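Long-range contacts in oxidoreductase, short-chain dehydrogenase/reductase family (PDB 3L6E), which probably acts as a nucleotide-dependent oxidoreductase of the Rossmann-fold SDR family, with 3-dehydrosphinganine reductase activity tentatively assigned: residues L19-V24 against L45-A50; M33-Q38 against V55-H60; L80-A85 against A131-S136; P170-N175 against S216-D221; S179-E184 against M198-A203. One frame throughout, in Å; residues are numbered along the deposited sequence.

Contact 1: L19-V24 against L45-A50; sequences LTIGLV and LLLGNA. Unlike the reference sequence in segment 45-50: Leu45 (reference Glu), Asn49 (reference Lys).
Ile21 and Leu47 bring helix 14-25 and the end of helix 37-47 near each other, with CA atoms 7.7 Å apart, while Val24 CA and Ala50 CA are separated by 6.7 Å just beyond the second helix. No hydrogen bond joins the segments; aliphatic carbons, mostly methyls, carry the contact. Leu47 turns CD1 toward Thr20 and Val24, residues one helical turn apart, and touches Thr20 CG2 at 3.9 Å and Val24 CG2 at 4.2 Å. Ile21 CG1 lies beside that same methyl. Thr20 suits this place because its two branches divide the work. With OG1 anti to the carbonyl carbon (chi1 -62°), CG2 is anti to the backbone N and meets the leucine, whereas OG1 bonds to Gly16 O within its own helix. Nearer the surface, the Ile21 and Leu46 side chains cross at about a right angle and touch through Ile21 CD1 and Leu46 CD2, 4.1 Å apart. Val24 straddles the small Ala50: its CG1 lies 3.9 Å from Ala50 CB and its CG2 4.1 Å from the same atom. Between these leucine and alanine contacts the chain turns at Gly48, the first residue to leave the helix, with a positive phi of 63° that glycine adopts easily. Ala50 then pairs by backbone with Val30, while Thr20 and Val24 also rest on strand 29-34. Two neighbouring helices packed on one another, with the strand that connects them alongside, are characteristic of the first beta-alpha-beta-alpha-beta half of a Rossmann fold.

Contact 2: M33-Q38 against V55-H60; sequences MGRRYQ and VADLAH. Unlike the reference sequence in segment 55-60: Val55 (reference Ala). With SO4 (sulfate ion), chain C.
Gly34 and Val55 form a parallel bridge at the ends of their strands, and the backbone supplies the one hydrogen bond between the segments: Ala56 N to Gly34 O, 3.1 Å, with the donor above the carbonyl plane. Val55 CA also directs its hydrogen to that oxygen.

The charged contact is a stack. The Arg35 chain is bent at chi2 (-109°), which places CD, and at chi3, which places NE; its guanidinium stacks on the Asp57 carboxylate, planes 15° apart. Asp57 CG sits 3.6 Å above the guanidinium plane, toward its rim. The salt bridge from Arg35 NE to Asp57 OD1 is long, 3.9 Å, and purely electrostatic, because the oxygen stands far off the guanidinium plane.

Apolar contacts flank these groups. Val55, which differs from the reference sequence, touches Tyr37 CB through CG2 at 3.7 Å; selenomethionine Met33 brings SE to Leu58 CD2.

A sulfate, probably from the crystallisation liquor, is held by the backbone and by Arg36. Arg35 N gives a nearly straight bond to its O2 (2.7 Å), while Arg36 grips edge-on through NE to O1 (2.7 Å) and NH1 to O4 (2.8 Å). Gly34, lacking a side chain, lets O3 approach its CA, and Gly12 N binds the ion too. An anion held between the glycine-rich turn and basic residues after the second strand is consistent with the cofactor-phosphate site of NADP-preferring Rossmann-fold dehydrogenases.

Contact 3: L80-A85 against A131-S136; sequences LVLHCA and ANVLSS
Ala131 meets Leu82 at a parallel bridge, and its backbone is gripped twice by strand 80-84: Ala131 N donates to Val81 O, and Ala131 O accepts from His83 N, both at 2.7 Å. Its small CB touches two leucine methyls, Leu80 CD1 at 3.7 Å and Leu82 CD2 at 3.9 Å.

Asn132, paired with His83, projects from the other face of the sheet. Its OD1 lies at the edge of the imidazole, near the ring plane, and takes a weak bond of 3.1 Å from His83 ND1, with ring and amide planes 66° apart. The far nitrogen of the ring, NE2, has a weak bond to Ser111 on helix 98-123.

Val133 N donates to His83 O, again at 2.7 Å, while its CG2 returns to the face of Leu82 and Cys84 and touches Cys84 SG at 3.8 Å.

With helices packed on both faces, the short, nearly straight backbone bonds satisfy the N-H groups of Ala131, His83 and Val133; Leu82, Ala131, Val133 and the Cys84 sulfur make one face apolar, and the imidazole and amide partly satisfy each other on the other.

Contact 4: P170-N175 against S216-D221; sequences PLRLVN and SCHVTD
His218 places CG between its backbone N and carbonyl carbon (chi1 62°), and the Arg172 chain, extended from CG to NE, passes with its methylenes over the imidazole. The two belong to neighbouring parallel strands at this chain's edge of the Rossmann sheet, splayed at 57° over these segments before they come into register. Arg172 CD lies 3.8 Å from the centroid of the His218 ring, almost on its normal, a CH-pi contact made by the arginine's methylenes, with the guanidinium plane only 17° from that of the ring. At the ring edge, a water in the imidazole plane joins His218 NE2 (2.6 Å) to Leu173 O (2.8 Å), bridging the strands where they are still apart. His218 ND1 is bonded to Asn227 of the second subunit. There strand 217-226 pairs antiparallel with a strand of that subunit, continuing the sheet across the dimer, an arrangement familiar in SDR enzymes.

Farther along, Val174 wedges in, bringing CG2 to within 3.2 Å of Val219 O, a tight fit for a branched residue that suits an extended strand. The strands then close: Asn175 N bonds to Thr220 O at 3.0 Å, and Val174 CA lies 3.3 Å from the same oxygen. Asp221 OD1 forms a salt bridge with Arg163 of helix 145-165, while its OD2 receives the hydroxyl of Thr220, OG1 to OD2 2.8 Å, from above the carboxylate plane.

Contact 5: S179-E184 against M198-A203; sequences SGIRSE and MTPEDA
Ile181 CD1 is the apolar tip of this contact: it touches Met198 CG at 4.0 Å, Pro200 CD at 4.4 Å and Ala203 CB at 4.3 Å, and comes within 3.4 Å of Met198 O. Beside it, selenomethionine Met198 lies against the strand end, with its backbone N donating to Gly180 O at 3.1 Å. Its chain bends at chi3 (-51°), which places CE very close to Ser179 O, 3.0 Å away, a distance to be taken with caution. Next to it, Arg182, which is exposed, and Thr199 lie side by side, with Thr199 CG2 at the edge of the guanidinium, 4.0 Å from Arg182 NH2.

The next shell sets these groups in place. Gly180 turns with a positive phi of 117°, a conformation suited to a residue without CB, and pairs by backbone with Ser136 in the neighbouring strand. Thr199 is the N-cap of helix 200-210: its OG1 accepts from Asp202 N at 3.2 Å. Pro200 suits the first turn that follows, where its missing N-H costs no helical bond. Thr199 N and Asp202 OD2 both bond to Ser216 OG of the second subunit.

The intervening residues 186-196 are not modelled. A strand end turning at a glycine, here Gly180, followed by a stretch that is probably flexible and then a capped helix, is consistent with the substrate-binding loop region as in other SDR enzymes.

From the N terminus, contact 1 joins helix 14-25 to the end of helix 37-47, and contact 2 joins the end of strand 29-34 to the loop after strand 51-55. Their segments alternate along the chain, so the two loops cross and interlock the first half of the fold. Contact 3 opens after both have closed, spanning helix 98-123 and pairing the central strands 80-84 and 128-137; Leu19 and Leu23 of the first helix pack on its Leu82. Contact 4 closes a later loop at the other end of the sheet, with contact 5 nested inside it. Both use strand 171-181, which neighbours strand 128-137 of contact 3, and both reach the second subunit.

Contact 1: L19-V24 against L45-A50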
# COMPACT_ATOMS: atom_id res chain seq x y z
N LEU A 19 -7.99 14.10 4.02
CA LEU A 19 -7.80 13.10 5.05
C LEU A 19 -8.63 13.42 6.28
O LEU A 19 -9.21 12.52 6.86
CB LEU A 19 -6.32 12.96 5.44
CG LEU A 19 -5.34 12.32 4.45
CD1 LEU A 19 -3.92 12.74 4.78
CD2 LEU A 19 -5.44 10.80 4.43
N THR A 20 -8.70 14.70 6.66
CA THR A 20 -9.46 15.12 7.83
C THR A 20 -10.93 14.83 7.61
O THR A 20 -11.57 14.23 8.46
CB THR A 20 -9.28 16.61 8.17
OG1 THR A 20 -7.92 16.88 8.47
CG2 THR A 20 -10.13 17.02 9.39
N ILE A 21 -11.44 15.25 6.45
CA ILE A 21 -12.82 15.01 6.06
C ILE A 21 -13.17 13.52 6.12
O ILE A 21 -14.21 13.14 6.65
CB ILE A 21 -13.16 15.59 4.66
CG1 ILE A 21 -12.93 17.11 4.64
CG2 ILE A 21 -14.60 15.22 4.25
CD1 ILE A 21 -13.11 17.79 3.30
N GLY A 22 -12.27 12.69 5.59
CA GLY A 22 -12.50 11.25 5.47
C GLY A 22 -12.58 10.53 6.79
O GLY A 22 -13.42 9.64 6.96
N LEU A 23 -11.70 10.90 7.72
CA LEU A 23 -11.68 10.34 9.07
C LEU A 23 -12.91 10.79 9.86
O LEU A 23 -13.42 10.06 10.70
CB LEU A 23 -10.40 10.78 9.81
CG LEU A 23 -9.04 10.25 9.35
CD1 LEU A 23 -7.91 11.21 9.68
CD2 LEU A 23 -8.75 8.86 9.92
N VAL A 24 -13.38 12.01 9.59
CA VAL A 24 -14.61 12.48 10.23
C VAL A 24 -15.82 11.67 9.77
O VAL A 24 -16.64 11.22 10.59
CB VAL A 24 -14.85 13.99 10.00
CG1 VAL A 24 -16.32 14.38 10.36
CG2 VAL A 24 -13.86 14.80 10.82
N LEU A 45 -15.71 25.42 10.34
CA LEU A 45 -17.03 25.82 9.82
C LEU A 45 -17.71 24.67 9.08
O LEU A 45 -18.93 24.49 9.17
CB LEU A 45 -16.87 27.04 8.89
CG LEU A 45 -18.01 28.04 8.71
CD1 LEU A 45 -17.51 29.47 8.87
CD2 LEU A 45 -18.71 27.87 7.36
N LEU A 46 -16.92 23.89 8.35
CA LEU A 46 -17.46 22.74 7.62
C LEU A 46 -17.80 21.55 8.52
O LEU A 46 -18.83 20.92 8.33
CB LEU A 46 -16.49 22.31 6.51
CG LEU A 46 -16.89 21.13 5.61
CD1 LEU A 46 -17.95 21.51 4.57
CD2 LEU A 46 -15.67 20.53 4.92
N LEU A 47 -16.95 21.25 9.50
CA LEU A 47 -17.04 19.98 10.23
C LEU A 47 -17.44 20.12 11.70
O LEU A 47 -17.74 19.11 12.35
CB LEU A 47 -15.75 19.16 10.08
CG LEU A 47 -15.21 18.92 8.65
CD1 LEU A 47 -13.76 18.40 8.68
CD2 LEU A 47 -16.12 18.00 7.83
N GLY A 48 -17.43 21.36 12.20
CA GLY A 48 -17.97 21.69 13.52
C GLY A 48 -17.26 21.02 14.68
O GLY A 48 -16.02 21.08 14.78
N ASN A 49 -18.04 20.37 15.54
CA ASN A 49 -17.54 19.82 16.81
C ASN A 49 -16.76 18.52 16.67
O ASN A 49 -16.25 17.98 17.65
CB ASN A 49 -18.67 19.70 17.85
CG ASN A 49 -19.85 18.81 17.40
OD1 ASN A 49 -20.55 18.25 18.24
ND2 ASN A 49 -20.07 18.71 16.10
N ALA A 50 -16.65 18.03 15.44
CA ALA A 50 -15.86 16.86 15.11
C ALA A 50 -14.35 17.16 15.10
O ALA A 50 -13.53 16.24 15.13
CB ALA A 50 -16.30 16.30 13.78

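Contact 2: M33-Q38 against V55-H60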
# COMPACT_ATOMS: atom_id res chain seq x y z
N MSE A 33 -3.80 20.17 12.87
CA MSE A 33 -2.68 21.09 13.06
C MSE A 33 -2.21 21.69 11.74
O MSE A 33 -2.02 20.96 10.77
CB MSE A 33 -1.51 20.41 13.75
CG MSE A 33 -1.86 19.93 15.16
SE MSE A 33 -0.33 19.07 15.99
CE MSE A 33 -1.23 18.45 17.62
N GLY A 34 -2.04 23.01 11.71
CA GLY A 34 -1.63 23.70 10.51
C GLY A 34 -1.06 25.08 10.75
O GLY A 34 -1.30 25.71 11.78
N ARG A 35 -0.27 25.54 9.79
CA ARG A 35 0.37 26.87 9.84
C ARG A 35 -0.60 27.99 9.46
O ARG A 35 -0.40 29.14 9.84
CB ARG A 35 1.55 26.89 8.87
CG ARG A 35 2.92 26.87 9.51
CD ARG A 35 3.60 28.22 9.35
NE ARG A 35 3.25 29.17 10.41
CZ ARG A 35 3.87 30.34 10.61
NH1 ARG A 35 4.88 30.72 9.83
NH2 ARG A 35 3.47 31.12 11.60
N ARG A 36 -1.64 27.65 8.70
CA ARG A 36 -2.51 28.63 8.07
C ARG A 36 -3.90 28.64 8.68
O ARG A 36 -4.75 27.80 8.36
CB ARG A 36 -2.63 28.34 6.56
CG ARG A 36 -1.42 28.76 5.75
CD ARG A 36 -1.54 28.26 4.32
NE ARG A 36 -1.35 26.82 4.21
CZ ARG A 36 -1.43 26.14 3.07
NH1 ARG A 36 -1.24 24.82 3.05
NH2 ARG A 36 -1.70 26.78 1.94
N TYR A 37 -4.13 29.63 9.55
CA TYR A 37 -5.33 29.69 10.38
C TYR A 37 -6.65 29.78 9.59
O TYR A 37 -7.68 29.22 10.02
CB TYR A 37 -5.21 30.85 11.38
CG TYR A 37 -5.59 32.20 10.81
CD1 TYR A 37 -4.66 32.98 10.12
CD2 TYR A 37 -6.90 32.68 10.94
CE1 TYR A 37 -5.03 34.23 9.57
CE2 TYR A 37 -7.28 33.92 10.40
CZ TYR A 37 -6.34 34.69 9.72
OH TYR A 37 -6.73 35.90 9.21
N GLN A 38 -6.62 30.49 8.46
CA GLN A 38 -7.82 30.71 7.63
C GLN A 38 -8.41 29.39 7.15
O GLN A 38 -9.63 29.21 7.16
CB GLN A 38 -7.51 31.62 6.44
CG GLN A 38 -7.36 33.08 6.82
CD GLN A 38 -6.91 33.97 5.66
OE1 GLN A 38 -6.31 33.51 4.69
NE2 GLN A 38 -7.19 35.26 5.78
N VAL A 55 -3.47 26.04 15.66
CA VAL A 55 -2.47 26.69 14.82
C VAL A 55 -1.12 26.40 15.47
O VAL A 55 -0.97 26.54 16.68
CB VAL A 55 -2.70 28.19 14.65
CG1 VAL A 55 -1.60 28.82 13.79
CG2 VAL A 55 -4.06 28.46 14.02
N ALA A 56 -0.16 25.97 14.64
CA ALA A 56 1.18 25.62 15.08
C ALA A 56 2.14 25.67 13.90
O ALA A 56 1.77 25.29 12.79
CB ALA A 56 1.18 24.23 15.70
N ASP A 57 3.36 26.12 14.15
CA ASP A 57 4.45 25.96 13.20
C ASP A 57 5.31 24.82 13.71
O ASP A 57 6.03 24.97 14.69
CB ASP A 57 5.25 27.26 13.04
CG ASP A 57 6.15 27.25 11.80
OD1 ASP A 57 5.93 26.41 10.90
OD2 ASP A 57 7.08 28.08 11.72
N LEU A 58 5.23 23.68 13.03
CA LEU A 58 5.79 22.44 13.54
C LEU A 58 7.31 22.29 13.44
O LEU A 58 7.85 21.20 13.63
CB LEU A 58 5.09 21.25 12.89
CG LEU A 58 3.61 21.15 13.25
CD1 LEU A 58 2.95 20.06 12.46
CD2 LEU A 58 3.42 20.92 14.74
N ALA A 59 8.00 23.40 13.19
CA ALA A 59 9.44 23.39 13.04
C ALA A 59 10.21 23.91 14.27
O ALA A 59 11.42 24.12 14.20
CB ALA A 59 9.86 24.14 11.77
N HIS A 60 9.52 24.09 15.39
CA HIS A 60 10.17 24.50 16.65
C HIS A 60 9.70 23.70 17.86
O HIS A 60 8.49 23.59 18.10
CB HIS A 60 10.01 26.00 16.89
CG HIS A 60 10.99 26.84 16.13
ND1 HIS A 60 10.82 27.16 14.80
CD2 HIS A 60 12.15 27.42 16.50
CE1 HIS A 60 11.83 27.89 14.38
NE2 HIS A 60 12.66 28.07 15.40
S SO4 C . -0.84 23.97 6.61
O1 SO4 C . -1.53 25.23 6.36
O2 SO4 C . 0.28 24.16 7.52
O3 SO4 C . -1.84 23.11 7.23
O4 SO4 C . -0.35 23.42 5.34

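Contact 3: L80-A85 against A131-S136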
# COMPACT_ATOMS: atom_id res chain seq x y z
N LEU A 80 -3.97 7.77 16.24
CA LEU A 80 -3.24 7.96 14.99
C LEU A 80 -2.72 9.37 14.88
O LEU A 80 -3.47 10.34 15.09
CB LEU A 80 -4.09 7.58 13.77
CG LEU A 80 -3.67 8.02 12.35
CD1 LEU A 80 -2.36 7.37 11.95
CD2 LEU A 80 -4.76 7.73 11.30
N VAL A 81 -1.42 9.48 14.61
CA VAL A 81 -0.81 10.74 14.24
C VAL A 81 -0.47 10.65 12.76
O VAL A 81 0.33 9.82 12.31
CB VAL A 81 0.42 11.11 15.11
CG1 VAL A 81 1.02 12.45 14.65
CG2 VAL A 81 -0.01 11.27 16.56
N LEU A 82 -1.15 11.50 12.00
CA LEU A 82 -1.02 11.53 10.57
C LEU A 82 -0.21 12.76 10.24
O LEU A 82 -0.70 13.88 10.36
CB LEU A 82 -2.39 11.61 9.91
CG LEU A 82 -2.70 10.61 8.81
CD1 LEU A 82 -4.00 10.96 8.11
CD2 LEU A 82 -1.57 10.54 7.82
N HIS A 83 1.04 12.55 9.88
CA HIS A 83 1.90 13.68 9.59
C HIS A 83 1.95 13.95 8.10
O HIS A 83 2.40 13.11 7.32
CB HIS A 83 3.30 13.50 10.17
CG HIS A 83 4.16 14.72 10.01
ND1 HIS A 83 5.25 14.76 9.17
CD2 HIS A 83 4.05 15.96 10.54
CE1 HIS A 83 5.79 15.96 9.20
NE2 HIS A 83 5.08 16.71 10.02
N CYS A 84 1.44 15.12 7.71
CA CYS A 84 1.48 15.57 6.34
C CYS A 84 2.53 16.66 6.19
O CYS A 84 2.20 17.83 6.30
CB CYS A 84 0.13 16.11 5.91
SG CYS A 84 -1.12 14.86 5.87
N ALA A 85 3.78 16.26 5.97
CA ALA A 85 4.86 17.24 5.80
C ALA A 85 4.59 18.16 4.62
O ALA A 85 5.08 19.29 4.58
CB ALA A 85 6.21 16.55 5.65
N ALA A 131 1.75 7.81 11.22
CA ALA A 131 1.68 7.70 9.78
C ALA A 131 2.26 8.96 9.21
O ALA A 131 1.88 10.05 9.62
CB ALA A 131 0.25 7.49 9.32
N ASN A 132 3.20 8.79 8.29
CA ASN A 132 3.86 9.91 7.65
C ASN A 132 3.56 9.94 6.16
O ASN A 132 3.61 8.90 5.49
CB ASN A 132 5.35 9.84 7.87
CG ASN A 132 5.78 10.56 9.12
OD1 ASN A 132 5.96 11.77 9.13
ND2 ASN A 132 5.97 9.81 10.17
N VAL A 133 3.24 11.13 5.67
CA VAL A 133 3.00 11.35 4.24
C VAL A 133 4.26 11.96 3.62
O VAL A 133 4.68 13.06 3.98
CB VAL A 133 1.79 12.27 3.98
CG1 VAL A 133 1.53 12.40 2.46
CG2 VAL A 133 0.56 11.71 4.63
N LEU A 134 4.88 11.21 2.72
CA LEU A 134 6.00 11.72 1.95
C LEU A 134 5.49 12.04 0.52
O LEU A 134 5.76 11.32 -0.44
CB LEU A 134 7.17 10.71 1.98
CG LEU A 134 7.83 10.40 3.34
CD1 LEU A 134 6.96 9.54 4.27
CD2 LEU A 134 9.15 9.69 3.12
N SER A 135 4.71 13.11 0.40
CA SER A 135 4.01 13.41 -0.86
C SER A 135 4.94 13.94 -1.95
O SER A 135 6.01 14.50 -1.66
CB SER A 135 2.83 14.36 -0.62
OG SER A 135 3.26 15.57 -0.04
N SER A 136 4.54 13.75 -3.21
CA SER A 136 5.40 14.05 -4.34
C SER A 136 4.64 14.85 -5.39
O SER A 136 4.02 14.28 -6.29
CB SER A 136 5.97 12.76 -4.92
OG SER A 136 7.32 12.91 -5.30

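Contact 4: P170-N175 against S216-D221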
# COMPACT_ATOMS: atom_id res chain seq x y z
N PRO A 170 4.74 -1.11 20.88
CA PRO A 170 3.36 -1.07 20.38
C PRO A 170 3.08 0.08 19.40
O PRO A 170 2.00 0.13 18.81
CB PRO A 170 2.53 -0.90 21.66
CG PRO A 170 3.49 -0.35 22.68
CD PRO A 170 4.81 -0.97 22.35
N LEU A 171 4.04 0.97 19.20
CA LEU A 171 3.84 2.07 18.26
C LEU A 171 4.26 1.65 16.86
O LEU A 171 5.39 1.19 16.64
CB LEU A 171 4.57 3.33 18.74
CG LEU A 171 4.55 4.63 17.92
CD1 LEU A 171 3.14 5.07 17.58
CD2 LEU A 171 5.27 5.71 18.71
N ARG A 172 3.34 1.77 15.91
CA ARG A 172 3.56 1.29 14.54
C ARG A 172 3.89 2.46 13.61
O ARG A 172 3.22 3.47 13.66
CB ARG A 172 2.31 0.57 14.02
CG ARG A 172 2.11 -0.82 14.58
CD ARG A 172 0.67 -1.32 14.43
NE ARG A 172 0.45 -2.51 15.25
CZ ARG A 172 -0.74 -3.07 15.50
NH1 ARG A 172 -1.85 -2.57 14.99
NH2 ARG A 172 -0.80 -4.16 16.26
N LEU A 173 4.92 2.31 12.77
CA LEU A 173 5.23 3.34 11.78
C LEU A 173 4.75 2.90 10.41
O LEU A 173 5.07 1.81 9.93
CB LEU A 173 6.71 3.79 11.80
CG LEU A 173 7.01 4.97 12.74
CD1 LEU A 173 6.58 4.63 14.17
CD2 LEU A 173 8.49 5.45 12.74
N VAL A 174 3.93 3.78 9.82
CA VAL A 174 3.35 3.59 8.49
C VAL A 174 3.78 4.77 7.61
O VAL A 174 3.63 5.94 7.97
CB VAL A 174 1.80 3.50 8.54
CG1 VAL A 174 1.21 3.34 7.13
CG2 VAL A 174 1.34 2.30 9.46
N ASN A 175 4.37 4.45 6.47
CA ASN A 175 4.86 5.47 5.54
C ASN A 175 4.03 5.46 4.25
O ASN A 175 3.90 4.44 3.63
CB ASN A 175 6.34 5.25 5.25
CG ASN A 175 7.22 5.46 6.46
OD1 ASN A 175 6.91 6.22 7.38
ND2 ASN A 175 8.35 4.78 6.46
N SER A 216 -4.64 -9.29 12.61
CA SER A 216 -3.40 -10.03 12.38
C SER A 216 -2.30 -9.29 11.60
O SER A 216 -1.19 -9.81 11.44
CB SER A 216 -3.71 -11.34 11.67
OG SER A 216 -4.27 -11.09 10.39
N CYS A 217 -2.61 -8.09 11.10
CA CYS A 217 -1.66 -7.34 10.29
C CYS A 217 -2.07 -5.89 10.09
O CYS A 217 -3.21 -5.51 10.35
CB CYS A 217 -1.48 -7.99 8.91
SG CYS A 217 -3.00 -8.16 7.98
N HIS A 218 -1.11 -5.10 9.63
CA HIS A 218 -1.36 -3.73 9.20
C HIS A 218 -0.50 -3.43 7.98
O HIS A 218 0.45 -4.15 7.69
CB HIS A 218 -1.00 -2.74 10.32
CG HIS A 218 0.44 -2.77 10.71
ND1 HIS A 218 1.04 -3.87 11.29
CD2 HIS A 218 1.41 -1.82 10.62
CE1 HIS A 218 2.31 -3.61 11.52
NE2 HIS A 218 2.56 -2.37 11.14
N VAL A 219 -0.83 -2.35 7.28
CA VAL A 219 -0.03 -1.87 6.15
C VAL A 219 1.14 -1.07 6.71
O VAL A 219 0.95 -0.19 7.53
CB VAL A 219 -0.91 -0.97 5.23
CG1 VAL A 219 -0.03 -0.06 4.32
CG2 VAL A 219 -1.84 -1.82 4.43
N THR A 220 2.35 -1.37 6.26
CA THR A 220 3.53 -0.65 6.72
C THR A 220 3.95 0.46 5.75
O THR A 220 4.50 1.47 6.17
CB THR A 220 4.72 -1.60 6.96
OG1 THR A 220 4.97 -2.36 5.77
CG2 THR A 220 4.45 -2.58 8.16
N ASP A 221 3.68 0.25 4.46
CA ASP A 221 4.08 1.19 3.41
C ASP A 221 3.08 1.17 2.27
O ASP A 221 2.66 0.10 1.81
CB ASP A 221 5.50 0.88 2.86
CG ASP A 221 6.52 0.60 3.96
OD1 ASP A 221 7.25 1.53 4.41
OD2 ASP A 221 6.58 -0.57 4.38
O HOH W 1 4.53 -0.64 11.25

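Contact 5: S179-E184 against M198-A203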
# COMPACT_ATOMS: atom_id res chain seq x y z
N SER A 179 2.41 9.81 -5.06
CA SER A 179 3.22 10.48 -6.08
C SER A 179 2.35 11.06 -7.18
O SER A 179 1.73 10.31 -7.94
CB SER A 179 4.22 9.52 -6.72
OG SER A 179 5.38 9.41 -5.93
N GLY A 180 2.32 12.38 -7.27
CA GLY A 180 1.64 13.05 -8.38
C GLY A 180 0.47 13.90 -7.94
O GLY A 180 -0.53 14.02 -8.66
N ILE A 181 0.59 14.50 -6.76
CA ILE A 181 -0.44 15.40 -6.26
C ILE A 181 -0.23 16.82 -6.86
O ILE A 181 0.88 17.18 -7.25
CB ILE A 181 -0.49 15.38 -4.71
CG1 ILE A 181 -1.89 15.74 -4.20
CG2 ILE A 181 0.61 16.26 -4.09
CD1 ILE A 181 -2.82 14.54 -4.06
N ARG A 182 -1.31 17.59 -6.95
CA ARG A 182 -1.28 18.89 -7.66
C ARG A 182 -0.74 20.08 -6.85
O ARG A 182 -0.76 20.06 -5.62
CB ARG A 182 -2.68 19.23 -8.20
CG ARG A 182 -3.85 18.71 -7.36
CD ARG A 182 -5.20 19.22 -7.87
NE ARG A 182 -5.27 19.28 -9.34
CZ ARG A 182 -5.93 18.41 -10.12
NH1 ARG A 182 -5.91 18.58 -11.43
NH2 ARG A 182 -6.59 17.39 -9.58
N SER A 183 -0.24 21.09 -7.57
CA SER A 183 0.11 22.42 -7.02
C SER A 183 0.57 23.39 -8.11
O SER A 183 1.17 22.97 -9.10
CB SER A 183 1.18 22.32 -5.93
OG SER A 183 1.34 23.55 -5.24
N GLU A 184 0.27 24.68 -7.91
CA GLU A 184 0.64 25.81 -8.81
C GLU A 184 -0.32 26.05 -10.01
O GLU A 184 -0.23 27.09 -10.69
CB GLU A 184 2.14 25.76 -9.21
CG GLU A 184 2.65 26.82 -10.21
CD GLU A 184 2.48 28.27 -9.75
OE1 GLU A 184 2.60 28.56 -8.54
OE2 GLU A 184 2.23 29.13 -10.63
N MSE A 198 -3.37 13.54 -9.68
CA MSE A 198 -3.95 12.80 -8.54
C MSE A 198 -4.77 13.74 -7.65
O MSE A 198 -4.27 14.75 -7.18
CB MSE A 198 -2.86 12.11 -7.72
CG MSE A 198 -3.34 11.39 -6.44
SE MSE A 198 -1.88 10.61 -5.37
CE MSE A 198 -0.97 9.62 -6.77
N THR A 199 -6.04 13.41 -7.42
CA THR A 199 -6.86 14.24 -6.53
C THR A 199 -6.59 13.87 -5.08
O THR A 199 -6.32 12.72 -4.78
CB THR A 199 -8.38 14.11 -6.82
OG1 THR A 199 -8.87 12.85 -6.36
CG2 THR A 199 -8.68 14.26 -8.30
N PRO A 200 -6.69 14.85 -4.16
CA PRO A 200 -6.61 14.55 -2.71
C PRO A 200 -7.62 13.48 -2.25
O PRO A 200 -7.27 12.58 -1.46
CB PRO A 200 -6.97 15.89 -2.07
CG PRO A 200 -6.62 16.92 -3.08
CD PRO A 200 -6.85 16.29 -4.42
N GLU A 201 -8.84 13.58 -2.75
CA GLU A 201 -9.94 12.71 -2.35
C GLU A 201 -9.61 11.24 -2.57
O GLU A 201 -9.75 10.43 -1.64
CB GLU A 201 -11.24 13.07 -3.10
CG GLU A 201 -11.86 14.41 -2.71
CD GLU A 201 -11.03 15.62 -3.14
OE1 GLU A 201 -10.37 15.57 -4.20
OE2 GLU A 201 -11.06 16.63 -2.40
N ASP A 202 -9.17 10.91 -3.78
CA ASP A 202 -8.76 9.56 -4.15
C ASP A 202 -7.52 9.11 -3.36
O ASP A 202 -7.45 7.97 -2.86
CB ASP A 202 -8.46 9.48 -5.64
CG ASP A 202 -9.69 9.59 -6.54
OD1 ASP A 202 -10.86 9.43 -6.09
OD2 ASP A 202 -9.46 9.81 -7.74
N ALA A 203 -6.53 10.01 -3.24
CA ALA A 203 -5.32 9.70 -2.48
C ALA A 203 -5.74 9.32 -1.04
O ALA A 203 -5.50 8.19 -0.61
CB ALA A 203 -4.35 10.89 -2.50